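Local coordinates for protein cystathionine gamma-synthase (Xanthomonas oryzae pv. oryzae KACC 10331, PDB 6LD7) that probably makes cystathionine in the methionine biosynthesis pathway, using pyridoxal 5'-phosphate as its cofactor, at residues T104-H109 and A133-P138; N96-P101 and P149-I154; T165-V170 and Q193-F198; T86-I91 and S115-N120. The protein carries 1 engineered substitution. All coordinates share one frame; numbering follows the deposited sequence.

Contact 1. Residues T104-H109 and A133-P138; sequences TLVVPH and ADLTVP. Engineered in segment 133-138: Val-137 (natural residue Asp).
His-109 and Ala-133 hold the two segments together: His-109 N gives its hydrogen to Ala-133 O at 2.9 Å. One step back, Ala-133 N bonds Val-107 O at 3.1 Å, and Pro-108 CA adds a CH...O contact to the same Ala-133 O. The imidazole of His-109 lies against Asp-134, whose CG stands anti to the backbone N (chi1 -176°); ring and carboxylate planes are 22° apart, with Asp-134 CB over one face, 4.0 Å from the ring centroid, and Asp-134 CG 3.4 Å from His-109 CE1. The two side chains point the same way. In plane at the ring edge, a water joins His-109 ND1 to Leu-135 N. This is the C-terminal end of a parallel strand pair, 104-108 beside 129-133, the latter at the margin of the large PLP-fold sheet. Among the apolar groups, Val-106 CG1 touches Ala-133 CB at 4.0 Å, while Pro-108 CG meets Leu-135 CD1. Further out, Thr-136 N closes an Asx turn on Asp-134 OD1 (2.9 Å), and Thr-136 OG1 donates to the same oxygen from the same face of the carboxylate plane. The type I turn 134-137 then leads through the engineered Val-137, at the N-cap position, into helix 138-145, whose Ser-140 OG bonds Asp-134 N.

Contact 2. Residues N96-P101 and P149-I154; sequences NAVLQP and PKLVLI
Lys-150 NZ reaches the carbonyl of Val-98, in the last turn of helix 87-98, through a weak hydrogen bond, 3.3 Å from NZ to Val-98 O. The lysine chain is bent twice on its way there, at chi2 (74°), which turns CD, and at chi4 (-90°), which places NZ. Its aliphatic part also packs on the helix end. Lys-150 CB lies 3.9 Å from Leu-99 CD2, the two side chains sliding past each other in opposite directions, and Lys-150 CG is 4.2 Å from Val-98 CG1. Leu-151 adds the second half of the apolar contact. Its CB meets Leu-99 CD2 at 4.0 Å, and its CD2 meets Val-98 CG1 at 4.1 Å; in both pairs the side chains cross at about a right angle. Leu-99 CD2 is thus shared by the CB atoms of two successive residues, and Val-98 CG1 lies near both Lys-150 CG and Leu-151 CD2. Val-98 ends the helix and Leu-99 is the first residue to leave helical geometry; they pack on Lys-150, just before the strand, and on Leu-151, its first residue. Lys-125 of the second subunit bonds Asn-96 O and Leu-99 O here. A helix end thus packs against the large, mostly parallel sheet of the PLP-dependent fold, where strand 151-155 runs between strands 104-108 and 180-184, Leu-105 and Val-182 touching Leu-151 and Leu-180 touching Val-98.

Contact 3. Residues T165-V170 and Q193-F198; sequences TDLRFV and QKPLDF
Leu-167 and Phe-198 carry this contact, in which the first turn of helix 167-176 packs on the short 3-10 segment 195-198 that comes ahead of strand 202-206 in the PLP-dependent domain. From the helix, Leu-167 CB sits over one face of the Phe-198 ring, 3.9 Å from its CG. Farther out, CG of Leu-167 stands anti to the carbonyl carbon (chi1 -69°), and chi2 of 176° then carries CD1 to 3.7 Å from Phe-198 CD2, the side chains crossing at about a right angle. That same methyl goes on to meet Pro-195 CB at 4.3 Å, and it stands tip to tip with the side chain of Gln-193. One leucine methyl therefore bridges three residues of the second segment. Arg-168, the next residue on the helix, brings its guanidinium to another part of the ring. Phe-198 CD1 lies over one face of the guanidinium, offset toward its rim, and the two planes stand 67° apart, so this is no parallel stack. Asp-166 caps the helix start; its OD1 accepts from Phe-169 N at 3.1 Å, met from above the carboxylate plane. Gln-303 of helix 297-303 bonds both Thr-165 O and Leu-167 N and also touches Phe-198. At the arginine tip, NH2 of Arg-168 approaches CE1 of Phe-198 to 3.6 Å.

Contact 4. Residues T86-I91 and S115-N120; sequences TGMGAI and SWRLFN
Met-88 and Ile-91 pack on Leu-118 and Phe-119, and Ile-91 also meets the Ser-115 hydroxyl. Met-88 is folded back at chi2 (-49°) and chi3 (-46°), and its CE packs on Leu-118 CD2 at 3.7 Å and on Leu-118 CB at 3.9 Å, the two side chains sliding past each other in opposite directions. Ile-91 uses two branches. Its CG2 approaches Phe-119 CE1 at 3.6 Å, the side chains crossing at about a right angle, and also touches Leu-118 CD2; its CD1 rests 3.3 Å from Ser-115 OG, a close contact between a methyl and a hydroxyl. These residues sit on helices 87-98 and 113-124, which flank the large sheet of this PLP-dependent fold; the short segments have their axes 10.7 Å apart, with an angle of 40° between their directions. The sulfur and one guanidinium add looser neighbours: Met-88 SD lies 3.9 Å from Ser-115 N, and Met-88 CE comes to the edge of the Arg-117 guanidinium, near its plane. The hydrogen bonds serve the start of the first helix. Thr-86 OG1, at the N-cap, accepts from Gly-89 N at 3.0 Å, and the same oxygen hydrogen-bonds Gly-241 O of the second subunit. In the first turn, Gly-87 N and Met-88 N bind phosphate oxygens of the cofactor-bearing lysine at position 209.

How the contacts relate
All four contacts are largely buried, yet their chemistry differs. Contact 1 alone joins its segments by backbone hydrogen bonds, at the margin of the large sheet, and carries an exposed histidine. Contacts 2 and 4 share helix 87-98: its end meets strand 151-155 through apolar groups and one weak lysine bond, whereas its start, near the cofactor, packs on helix 113-124. Both also touch the second subunit, unlike 1 and 3. Strands 104-108 and 151-155 are neighbours in the sheet, tying contacts 1 and 2 together. Contact 3, a helix start against a 3-10 segment, touches contacts 1 and 2 through Leu-135 and Ile-154, but stays about 12 Å from contact 4 at the nearest atoms.

Contact 1. Residues T104-H109 and A133-P138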
loop_
_atom_site.group_PDB
_atom_site.type_symbol
_atom_site.label_atom_id
_atom_site.label_comp_id
_atom_site.label_asym_id
_atom_site.label_seq_id
_atom_site.Cartn_x
_atom_site.Cartn_y
_atom_site.Cartn_z
ATOM N N THR C 104 24.425 -31.126 -15.902
ATOM C CA THR C 104 23.367 -31.980 -15.368
ATOM C C THR C 104 22.973 -31.442 -14.002
ATOM O O THR C 104 23.842 -31.078 -13.193
ATOM C CB THR C 104 23.880 -33.443 -15.325
ATOM O OG1 THR C 104 23.968 -33.960 -16.659
ATOM C CG2 THR C 104 22.874 -34.317 -14.647
ATOM N N LEU C 105 21.699 -31.526 -13.741
ATOM C CA LEU C 105 21.080 -31.150 -12.470
ATOM C C LEU C 105 20.471 -32.422 -11.866
ATOM O O LEU C 105 19.698 -33.133 -12.553
ATOM C CB LEU C 105 19.968 -30.131 -12.738
ATOM C CG LEU C 105 19.010 -29.898 -11.572
ATOM C CD1 LEU C 105 19.749 -29.115 -10.491
ATOM C CD2 LEU C 105 17.759 -29.110 -12.025
ATOM N N VAL C 106 20.737 -32.625 -10.594
ATOM C CA VAL C 106 20.094 -33.717 -9.849
ATOM C C VAL C 106 18.927 -33.148 -9.056
ATOM O O VAL C 106 19.114 -32.214 -8.357
ATOM C CB VAL C 106 21.104 -34.395 -8.915
ATOM C CG1 VAL C 106 20.437 -35.546 -8.215
ATOM C CG2 VAL C 106 22.317 -34.839 -9.687
ATOM N N VAL C 107 17.771 -33.778 -9.173
ATOM C CA VAL C 107 16.478 -33.359 -8.576
ATOM C C VAL C 107 15.947 -34.502 -7.741
ATOM O O VAL C 107 15.927 -35.627 -8.211
ATOM C CB VAL C 107 15.517 -33.074 -9.735
ATOM C CG1 VAL C 107 14.168 -32.760 -9.233
ATOM C CG2 VAL C 107 16.084 -31.915 -10.500
ATOM N N PRO C 108 15.398 -34.234 -6.545
ATOM C CA PRO C 108 14.726 -35.259 -5.771
ATOM C C PRO C 108 13.510 -35.779 -6.533
ATOM O O PRO C 108 12.826 -34.973 -7.086
ATOM C CB PRO C 108 14.241 -34.554 -4.501
ATOM C CG PRO C 108 15.134 -33.338 -4.434
ATOM C CD PRO C 108 15.404 -32.930 -5.881
ATOM N N HIS C 109 13.257 -37.078 -6.445
ATOM C CA HIS C 109 12.079 -37.760 -7.008
ATOM C C HIS C 109 10.804 -37.076 -6.512
ATOM O O HIS C 109 9.857 -37.027 -7.224
ATOM C CB HIS C 109 12.264 -39.255 -6.728
ATOM C CG HIS C 109 11.957 -39.652 -5.310
ATOM N ND1 HIS C 109 12.668 -39.154 -4.172
ATOM C CD2 HIS C 109 10.940 -40.382 -4.816
ATOM C CE1 HIS C 109 12.096 -39.603 -3.077
ATOM N NE2 HIS C 109 11.031 -40.333 -3.446
ATOM N N ALA C 133 16.672 -38.661 -8.472
ATOM C CA ALA C 133 17.335 -39.452 -7.415
ATOM C C ALA C 133 16.472 -39.389 -6.176
ATOM O O ALA C 133 15.784 -38.375 -5.936
ATOM C CB ALA C 133 18.710 -38.948 -7.112
ATOM N N ASP C 134 16.490 -40.463 -5.423
ATOM C CA ASP C 134 15.952 -40.480 -4.042
ATOM C C ASP C 134 17.142 -40.176 -3.145
ATOM O O ASP C 134 17.983 -41.079 -2.911
ATOM C CB ASP C 134 15.230 -41.795 -3.743
ATOM C CG ASP C 134 14.600 -41.787 -2.356
ATOM O OD1 ASP C 134 15.039 -40.917 -1.467
ATOM O OD2 ASP C 134 13.705 -42.640 -2.166
ATOM N N LEU C 135 17.257 -38.936 -2.687
ATOM C CA LEU C 135 18.396 -38.499 -1.873
ATOM C C LEU C 135 18.408 -39.159 -0.481
ATOM O O LEU C 135 19.388 -38.929 0.271
ATOM C CB LEU C 135 18.379 -36.962 -1.808
ATOM C CG LEU C 135 18.487 -36.216 -3.138
ATOM C CD1 LEU C 135 18.691 -34.747 -2.855
ATOM C CD2 LEU C 135 19.630 -36.711 -3.995
ATOM N N THR C 136 17.356 -39.859 -0.050
ATOM C CA THR C 136 17.384 -40.648 1.215
ATOM C C THR C 136 17.927 -42.066 0.944
ATOM O O THR C 136 18.027 -42.797 1.839
ATOM C CB THR C 136 15.986 -40.793 1.814
ATOM O OG1 THR C 136 15.130 -41.574 0.947
ATOM C CG2 THR C 136 15.335 -39.453 2.047
ATOM N N VAL C 137 18.221 -42.445 -0.299
ATOM C CA VAL C 137 18.791 -43.773 -0.656
ATOM C C VAL C 137 20.236 -43.603 -1.081
ATOM O O VAL C 137 20.547 -43.091 -2.150
ATOM C CB VAL C 137 17.977 -44.481 -1.751
ATOM C CG1 VAL C 137 18.595 -45.835 -2.095
ATOM C CG2 VAL C 137 16.533 -44.594 -1.358
ATOM N N PRO C 138 21.212 -44.118 -0.307
ATOM C CA PRO C 138 22.612 -43.856 -0.648
ATOM C C PRO C 138 22.969 -44.250 -2.078
ATOM O O PRO C 138 23.721 -43.543 -2.683
ATOM C CB PRO C 138 23.411 -44.608 0.448
ATOM C CG PRO C 138 22.414 -44.532 1.663
ATOM C CD PRO C 138 21.030 -44.679 1.046
HETATM O O HOH W 1 14.698 -37.372 -2.556
#

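Contact 2. Residues N96-P101 and P149-I154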
loop_
_atom_site.group_PDB
_atom_site.type_symbol
_atom_site.label_atom_id
_atom_site.label_comp_id
_atom_site.label_asym_id
_atom_site.label_seq_id
_atom_site.Cartn_x
_atom_site.Cartn_y
_atom_site.Cartn_z
ATOM N N ASN C 96 19.525 -20.382 -14.094
ATOM C CA ASN C 96 20.207 -19.508 -15.062
ATOM C C ASN C 96 21.574 -19.086 -14.526
ATOM O O ASN C 96 22.506 -18.953 -15.313
ATOM C CB ASN C 96 19.371 -18.265 -15.337
ATOM C CG ASN C 96 18.254 -18.531 -16.314
ATOM O OD1 ASN C 96 18.474 -18.466 -17.529
ATOM N ND2 ASN C 96 17.052 -18.771 -15.801
ATOM N N ALA C 97 21.778 -18.865 -13.246
ATOM C CA ALA C 97 23.109 -18.430 -12.805
ATOM C C ALA C 97 24.078 -19.609 -12.823
ATOM O O ALA C 97 25.291 -19.423 -12.954
ATOM C CB ALA C 97 23.075 -17.861 -11.427
ATOM N N VAL C 98 23.588 -20.800 -12.604
ATOM C CA VAL C 98 24.504 -21.920 -12.347
ATOM C C VAL C 98 24.676 -22.823 -13.552
ATOM O O VAL C 98 25.710 -23.421 -13.590
ATOM C CB VAL C 98 24.045 -22.720 -11.127
ATOM C CG1 VAL C 98 24.909 -23.897 -10.896
ATOM C CG2 VAL C 98 24.127 -21.866 -9.908
ATOM N N LEU C 99 23.659 -23.151 -14.302
ATOM C CA LEU C 99 23.725 -24.238 -15.315
ATOM C C LEU C 99 23.883 -23.663 -16.726
ATOM O O LEU C 99 23.530 -22.494 -16.969
ATOM C CB LEU C 99 22.408 -25.009 -15.286
ATOM C CG LEU C 99 22.052 -25.688 -13.983
ATOM C CD1 LEU C 99 20.699 -26.366 -14.026
ATOM C CD2 LEU C 99 23.086 -26.735 -13.701
ATOM N N GLN C 100 24.337 -24.488 -17.645
ATOM C CA GLN C 100 24.390 -24.247 -19.110
ATOM C C GLN C 100 24.298 -25.588 -19.841
ATOM O O GLN C 100 24.534 -26.645 -19.199
ATOM C CB GLN C 100 25.703 -23.545 -19.427
ATOM C CG GLN C 100 26.929 -24.392 -19.165
ATOM C CD GLN C 100 28.140 -23.556 -19.481
ATOM O OE1 GLN C 100 28.060 -22.350 -19.558
ATOM N NE2 GLN C 100 29.262 -24.180 -19.749
ATOM N N PRO C 101 23.993 -25.627 -21.166
ATOM C CA PRO C 101 23.859 -26.904 -21.885
ATOM C C PRO C 101 25.106 -27.747 -21.663
ATOM O O PRO C 101 26.197 -27.213 -21.557
ATOM C CB PRO C 101 23.629 -26.474 -23.366
ATOM C CG PRO C 101 22.864 -25.173 -23.131
ATOM C CD PRO C 101 23.696 -24.492 -22.053
ATOM N N PRO C 149 27.465 -34.321 -11.751
ATOM C CA PRO C 149 26.477 -33.283 -12.027
ATOM C C PRO C 149 27.024 -31.912 -11.649
ATOM O O PRO C 149 27.942 -31.801 -10.842
ATOM C CB PRO C 149 25.275 -33.701 -11.158
ATOM C CG PRO C 149 25.887 -34.505 -10.034
ATOM C CD PRO C 149 27.140 -35.151 -10.602
ATOM N N LYS C 150 26.446 -30.841 -12.195
ATOM C CA LYS C 150 26.899 -29.491 -11.808
ATOM C C LYS C 150 26.225 -29.090 -10.499
ATOM O O LYS C 150 26.792 -28.302 -9.705
ATOM C CB LYS C 150 26.508 -28.518 -12.914
ATOM C CG LYS C 150 26.938 -27.093 -12.659
ATOM C CD LYS C 150 28.409 -26.958 -12.855
ATOM C CE LYS C 150 28.870 -25.728 -12.140
ATOM N NZ LYS C 150 28.772 -24.646 -13.099
ATOM N N LEU C 151 24.969 -29.462 -10.334
ATOM C CA LEU C 151 24.152 -28.884 -9.247
ATOM C C LEU C 151 23.276 -29.996 -8.751
ATOM O O LEU C 151 22.722 -30.700 -9.615
ATOM C CB LEU C 151 23.275 -27.737 -9.832
ATOM C CG LEU C 151 22.340 -27.019 -8.864
ATOM C CD1 LEU C 151 23.162 -26.399 -7.764
ATOM C CD2 LEU C 151 21.565 -25.916 -9.617
ATOM N N VAL C 152 23.057 -30.020 -7.447
ATOM C CA VAL C 152 22.119 -30.947 -6.772
ATOM C C VAL C 152 21.150 -30.126 -5.973
ATOM O O VAL C 152 21.591 -29.308 -5.189
ATOM C CB VAL C 152 22.879 -31.894 -5.826
ATOM C CG1 VAL C 152 21.906 -32.771 -5.083
ATOM C CG2 VAL C 152 23.907 -32.673 -6.570
ATOM N N LEU C 153 19.888 -30.387 -6.176
ATOM C CA LEU C 153 18.793 -29.731 -5.447
ATOM C C LEU C 153 18.375 -30.684 -4.309
ATOM O O LEU C 153 18.056 -31.889 -4.586
ATOM C CB LEU C 153 17.611 -29.406 -6.374
ATOM C CG LEU C 153 16.284 -29.070 -5.677
ATOM C CD1 LEU C 153 16.379 -27.734 -5.009
ATOM C CD2 LEU C 153 15.115 -29.041 -6.664
ATOM N N ILE C 154 18.247 -30.119 -3.109
ATOM C CA ILE C 154 17.662 -30.815 -1.956
ATOM C C ILE C 154 16.418 -30.091 -1.505
ATOM O O ILE C 154 16.481 -28.877 -1.310
ATOM C CB ILE C 154 18.671 -30.871 -0.835
ATOM C CG1 ILE C 154 19.973 -31.484 -1.284
ATOM C CG2 ILE C 154 18.088 -31.547 0.370
ATOM C CD1 ILE C 154 21.028 -31.308 -0.285
#

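Contact 3. Residues T165-V170 and Q193-F198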
loop_
_atom_site.group_PDB
_atom_site.type_symbol
_atom_site.label_atom_id
_atom_site.label_comp_id
_atom_site.label_asym_id
_atom_site.label_seq_id
_atom_site.Cartn_x
_atom_site.Cartn_y
_atom_site.Cartn_z
ATOM N N THR C 165 15.843 -35.434 4.150
ATOM C CA THR C 165 17.126 -35.682 3.512
ATOM C C THR C 165 18.204 -35.239 4.471
ATOM O O THR C 165 18.118 -34.114 5.061
ATOM C CB THR C 165 17.256 -34.863 2.230
ATOM O OG1 THR C 165 16.140 -35.187 1.403
ATOM C CG2 THR C 165 18.562 -35.096 1.535
ATOM N N ASP C 166 19.261 -36.034 4.515
ATOM C CA ASP C 166 20.394 -35.800 5.435
ATOM C C ASP C 166 21.321 -34.800 4.794
ATOM O O ASP C 166 22.052 -35.116 3.826
ATOM C CB ASP C 166 20.997 -37.152 5.802
ATOM C CG ASP C 166 22.226 -37.071 6.687
ATOM O OD1 ASP C 166 22.859 -35.941 6.833
ATOM O OD2 ASP C 166 22.514 -38.140 7.239
ATOM N N LEU C 167 21.256 -33.569 5.258
ATOM C CA LEU C 167 22.012 -32.466 4.621
ATOM C C LEU C 167 23.500 -32.787 4.612
ATOM O O LEU C 167 24.173 -32.580 3.558
ATOM C CB LEU C 167 21.728 -31.145 5.355
ATOM C CG LEU C 167 20.298 -30.615 5.177
ATOM C CD1 LEU C 167 20.074 -29.375 6.006
ATOM C CD2 LEU C 167 20.034 -30.305 3.708
ATOM N N ARG C 168 24.066 -33.084 5.766
ATOM C CA ARG C 168 25.547 -33.260 5.864
ATOM C C ARG C 168 25.961 -34.396 4.901
ATOM O O ARG C 168 26.942 -34.257 4.186
ATOM C CB ARG C 168 26.020 -33.611 7.307
ATOM C CG ARG C 168 27.513 -33.340 7.457
ATOM C CD ARG C 168 28.092 -33.558 8.828
ATOM N NE ARG C 168 27.827 -32.503 9.782
ATOM C CZ ARG C 168 26.829 -32.458 10.686
ATOM N NH1 ARG C 168 25.909 -33.408 10.799
ATOM N NH2 ARG C 168 26.712 -31.379 11.436
ATOM N N PHE C 169 25.254 -35.510 4.911
ATOM C CA PHE C 169 25.575 -36.668 4.028
ATOM C C PHE C 169 25.564 -36.194 2.567
ATOM O O PHE C 169 26.565 -36.399 1.769
ATOM C CB PHE C 169 24.576 -37.820 4.282
ATOM C CG PHE C 169 24.647 -38.931 3.261
ATOM C CD1 PHE C 169 25.794 -39.697 3.131
ATOM C CD2 PHE C 169 23.541 -39.262 2.492
ATOM C CE1 PHE C 169 25.875 -40.693 2.152
ATOM C CE2 PHE C 169 23.607 -40.262 1.537
ATOM C CZ PHE C 169 24.781 -40.971 1.348
ATOM N N VAL C 170 24.445 -35.573 2.150
ATOM C CA VAL C 170 24.298 -35.252 0.697
ATOM C C VAL C 170 25.326 -34.219 0.287
ATOM O O VAL C 170 25.988 -34.413 -0.774
ATOM C CB VAL C 170 22.877 -34.831 0.327
ATOM C CG1 VAL C 170 22.782 -34.371 -1.122
ATOM C CG2 VAL C 170 21.961 -35.990 0.570
ATOM N N GLN C 193 15.919 -24.338 10.305
ATOM C CA GLN C 193 16.915 -25.124 9.554
ATOM C C GLN C 193 17.779 -24.132 8.814
ATOM O O GLN C 193 17.210 -23.193 8.091
ATOM C CB GLN C 193 16.238 -26.160 8.617
ATOM C CG GLN C 193 17.199 -27.052 7.883
ATOM C CD GLN C 193 16.447 -28.043 7.030
ATOM O OE1 GLN C 193 15.913 -27.715 5.898
ATOM N NE2 GLN C 193 16.437 -29.278 7.516
ATOM N N LYS C 194 19.062 -24.381 8.897
ATOM C CA LYS C 194 20.114 -23.553 8.278
ATOM C C LYS C 194 21.035 -24.393 7.408
ATOM O O LYS C 194 22.155 -24.764 7.796
ATOM C CB LYS C 194 20.879 -22.828 9.365
ATOM C CG LYS C 194 20.066 -21.773 10.106
ATOM C CD LYS C 194 20.855 -21.057 11.220
ATOM C CE LYS C 194 22.066 -20.373 10.608
ATOM N NZ LYS C 194 22.700 -19.466 11.593
ATOM N N PRO C 195 20.628 -24.624 6.147
ATOM C CA PRO C 195 21.389 -25.484 5.255
ATOM C C PRO C 195 22.815 -25.001 4.971
ATOM O O PRO C 195 23.733 -25.856 4.745
ATOM C CB PRO C 195 20.530 -25.570 4.003
ATOM C CG PRO C 195 19.159 -25.271 4.509
ATOM C CD PRO C 195 19.360 -24.192 5.563
ATOM N N LEU C 196 23.055 -23.705 5.064
ATOM C CA LEU C 196 24.424 -23.169 4.791
ATOM C C LEU C 196 25.328 -23.569 5.937
ATOM O O LEU C 196 26.486 -23.594 5.678
ATOM C CB LEU C 196 24.476 -21.654 4.583
ATOM C CG LEU C 196 23.532 -21.060 3.512
ATOM C CD1 LEU C 196 23.689 -19.531 3.375
ATOM C CD2 LEU C 196 23.738 -21.685 2.154
ATOM N N ASP C 197 24.827 -23.893 7.124
ATOM C CA ASP C 197 25.693 -24.358 8.227
ATOM C C ASP C 197 26.274 -25.731 7.857
ATOM O O ASP C 197 27.249 -26.059 8.419
ATOM C CB ASP C 197 24.951 -24.496 9.561
ATOM C CG ASP C 197 24.635 -23.167 10.239
ATOM O OD1 ASP C 197 25.084 -22.172 9.716
ATOM O OD2 ASP C 197 23.957 -23.148 11.317
ATOM N N PHE C 198 25.628 -26.506 6.987
ATOM C CA PHE C 198 26.045 -27.849 6.570
ATOM C C PHE C 198 26.900 -27.746 5.308
ATOM O O PHE C 198 27.198 -28.769 4.727
ATOM C CB PHE C 198 24.793 -28.709 6.389
ATOM C CG PHE C 198 24.029 -28.948 7.657
ATOM C CD1 PHE C 198 24.396 -29.964 8.512
ATOM C CD2 PHE C 198 22.968 -28.175 8.029
ATOM C CE1 PHE C 198 23.760 -30.170 9.717
ATOM C CE2 PHE C 198 22.309 -28.408 9.224
ATOM C CZ PHE C 198 22.716 -29.403 10.071
#

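Contact 4. Residues T86-I91 and S115-N120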
loop_
_atom_site.group_PDB
_atom_site.type_symbol
_atom_site.label_atom_id
_atom_site.label_comp_id
_atom_site.label_asym_id
_atom_site.label_seq_id
_atom_site.Cartn_x
_atom_site.Cartn_y
_atom_site.Cartn_z
ATOM N N THR C 86 8.628 -14.262 -7.272
ATOM C CA THR C 86 8.008 -15.500 -6.766
ATOM C C THR C 86 9.056 -16.499 -6.338
ATOM O O THR C 86 10.289 -16.377 -6.727
ATOM C CB THR C 86 7.153 -16.120 -7.878
ATOM O OG1 THR C 86 7.938 -16.615 -8.957
ATOM C CG2 THR C 86 6.160 -15.132 -8.466
ATOM N N GLY C 87 8.625 -17.494 -5.599
ATOM C CA GLY C 87 9.511 -18.648 -5.272
ATOM C C GLY C 87 9.993 -19.361 -6.526
ATOM O O GLY C 87 11.168 -19.702 -6.628
ATOM N N MET C 88 9.110 -19.586 -7.483
ATOM C CA MET C 88 9.530 -20.218 -8.759
ATOM C C MET C 88 10.601 -19.351 -9.424
ATOM O O MET C 88 11.425 -19.892 -10.084
ATOM C CB MET C 88 8.386 -20.411 -9.757
ATOM C CG MET C 88 7.439 -21.584 -9.386
ATOM S SD MET C 88 8.346 -23.141 -8.994
ATOM C CE MET C 88 9.463 -23.110 -10.381
ATOM N N GLY C 89 10.511 -18.031 -9.330
ATOM C CA GLY C 89 11.530 -17.137 -9.892
ATOM C C GLY C 89 12.861 -17.311 -9.226
ATOM O O GLY C 89 13.867 -17.157 -9.873
ATOM N N ALA C 90 12.863 -17.609 -7.935
ATOM C CA ALA C 90 14.096 -17.927 -7.202
ATOM C C ALA C 90 14.748 -19.204 -7.759
ATOM O O ALA C 90 15.946 -19.181 -7.969
ATOM C CB ALA C 90 13.808 -18.048 -5.710
ATOM N N ILE C 91 13.979 -20.228 -8.024
ATOM C CA ILE C 91 14.450 -21.470 -8.675
ATOM C C ILE C 91 14.953 -21.162 -10.089
ATOM O O ILE C 91 16.105 -21.512 -10.417
ATOM C CB ILE C 91 13.364 -22.555 -8.638
ATOM C CG1 ILE C 91 13.133 -22.908 -7.173
ATOM C CG2 ILE C 91 13.829 -23.774 -9.436
ATOM C CD1 ILE C 91 11.916 -23.707 -6.940
ATOM N N SER C 115 8.461 -27.059 -9.347
ATOM C CA SER C 115 9.913 -27.211 -9.590
ATOM C C SER C 115 10.045 -28.237 -10.710
ATOM O O SER C 115 10.701 -27.917 -11.723
ATOM C CB SER C 115 10.668 -27.608 -8.322
ATOM O OG SER C 115 10.512 -26.631 -7.282
ATOM N N TRP C 116 9.375 -29.386 -10.595
ATOM C CA TRP C 116 9.403 -30.446 -11.665
ATOM C C TRP C 116 8.937 -29.855 -13.028
ATOM O O TRP C 116 9.559 -30.181 -14.061
ATOM C CB TRP C 116 8.557 -31.697 -11.300
ATOM C CG TRP C 116 9.396 -32.741 -10.632
ATOM C CD1 TRP C 116 9.365 -33.154 -9.301
ATOM C CD2 TRP C 116 10.497 -33.448 -11.253
ATOM N NE1 TRP C 116 10.395 -34.043 -9.064
ATOM C CE2 TRP C 116 11.118 -34.222 -10.230
ATOM C CE3 TRP C 116 11.036 -33.473 -12.551
ATOM C CZ2 TRP C 116 12.174 -35.090 -10.530
ATOM C CZ3 TRP C 116 12.137 -34.251 -12.798
ATOM C CH2 TRP C 116 12.671 -35.080 -11.814
ATOM N N ARG C 117 7.828 -29.098 -13.050
ATOM C CA ARG C 117 7.252 -28.526 -14.314
ATOM C C ARG C 117 8.320 -27.656 -14.994
ATOM O O ARG C 117 8.590 -27.846 -16.211
ATOM C CB ARG C 117 5.979 -27.785 -13.946
ATOM C CG ARG C 117 5.469 -26.847 -15.027
ATOM C CD ARG C 117 4.208 -26.090 -14.704
ATOM N NE ARG C 117 3.998 -25.292 -13.459
ATOM C CZ ARG C 117 4.836 -24.514 -12.628
ATOM N NH1 ARG C 117 6.219 -24.318 -12.648
ATOM N NH2 ARG C 117 4.122 -23.901 -11.685
ATOM N N LEU C 118 9.008 -26.820 -14.204
ATOM C CA LEU C 118 10.039 -25.907 -14.729
ATOM C C LEU C 118 11.254 -26.722 -15.197
ATOM O O LEU C 118 11.707 -26.524 -16.389
ATOM C CB LEU C 118 10.403 -24.821 -13.709
ATOM C CG LEU C 118 11.525 -23.904 -14.185
ATOM C CD1 LEU C 118 11.160 -23.215 -15.524
ATOM C CD2 LEU C 118 11.890 -22.895 -13.129
ATOM N N PHE C 119 11.753 -27.656 -14.369
ATOM C CA PHE C 119 12.899 -28.492 -14.779
ATOM C C PHE C 119 12.531 -29.271 -16.036
ATOM O O PHE C 119 13.330 -29.277 -16.916
ATOM C CB PHE C 119 13.345 -29.456 -13.689
ATOM C CG PHE C 119 13.625 -28.835 -12.353
ATOM C CD1 PHE C 119 14.142 -27.545 -12.254
ATOM C CD2 PHE C 119 13.427 -29.550 -11.190
ATOM C CE1 PHE C 119 14.421 -26.982 -11.013
ATOM C CE2 PHE C 119 13.673 -28.970 -9.959
ATOM C CZ PHE C 119 14.156 -27.688 -9.862
ATOM N N ASN C 120 11.378 -29.901 -16.135
ATOM C CA ASN C 120 11.047 -30.696 -17.353
ATOM C C ASN C 120 10.959 -29.824 -18.586
ATOM O O ASN C 120 11.499 -30.237 -19.582
ATOM C CB ASN C 120 9.763 -31.548 -17.250
ATOM C CG ASN C 120 10.023 -32.741 -16.347
ATOM O OD1 ASN C 120 11.136 -33.296 -16.365
ATOM N ND2 ASN C 120 9.108 -33.017 -15.434
#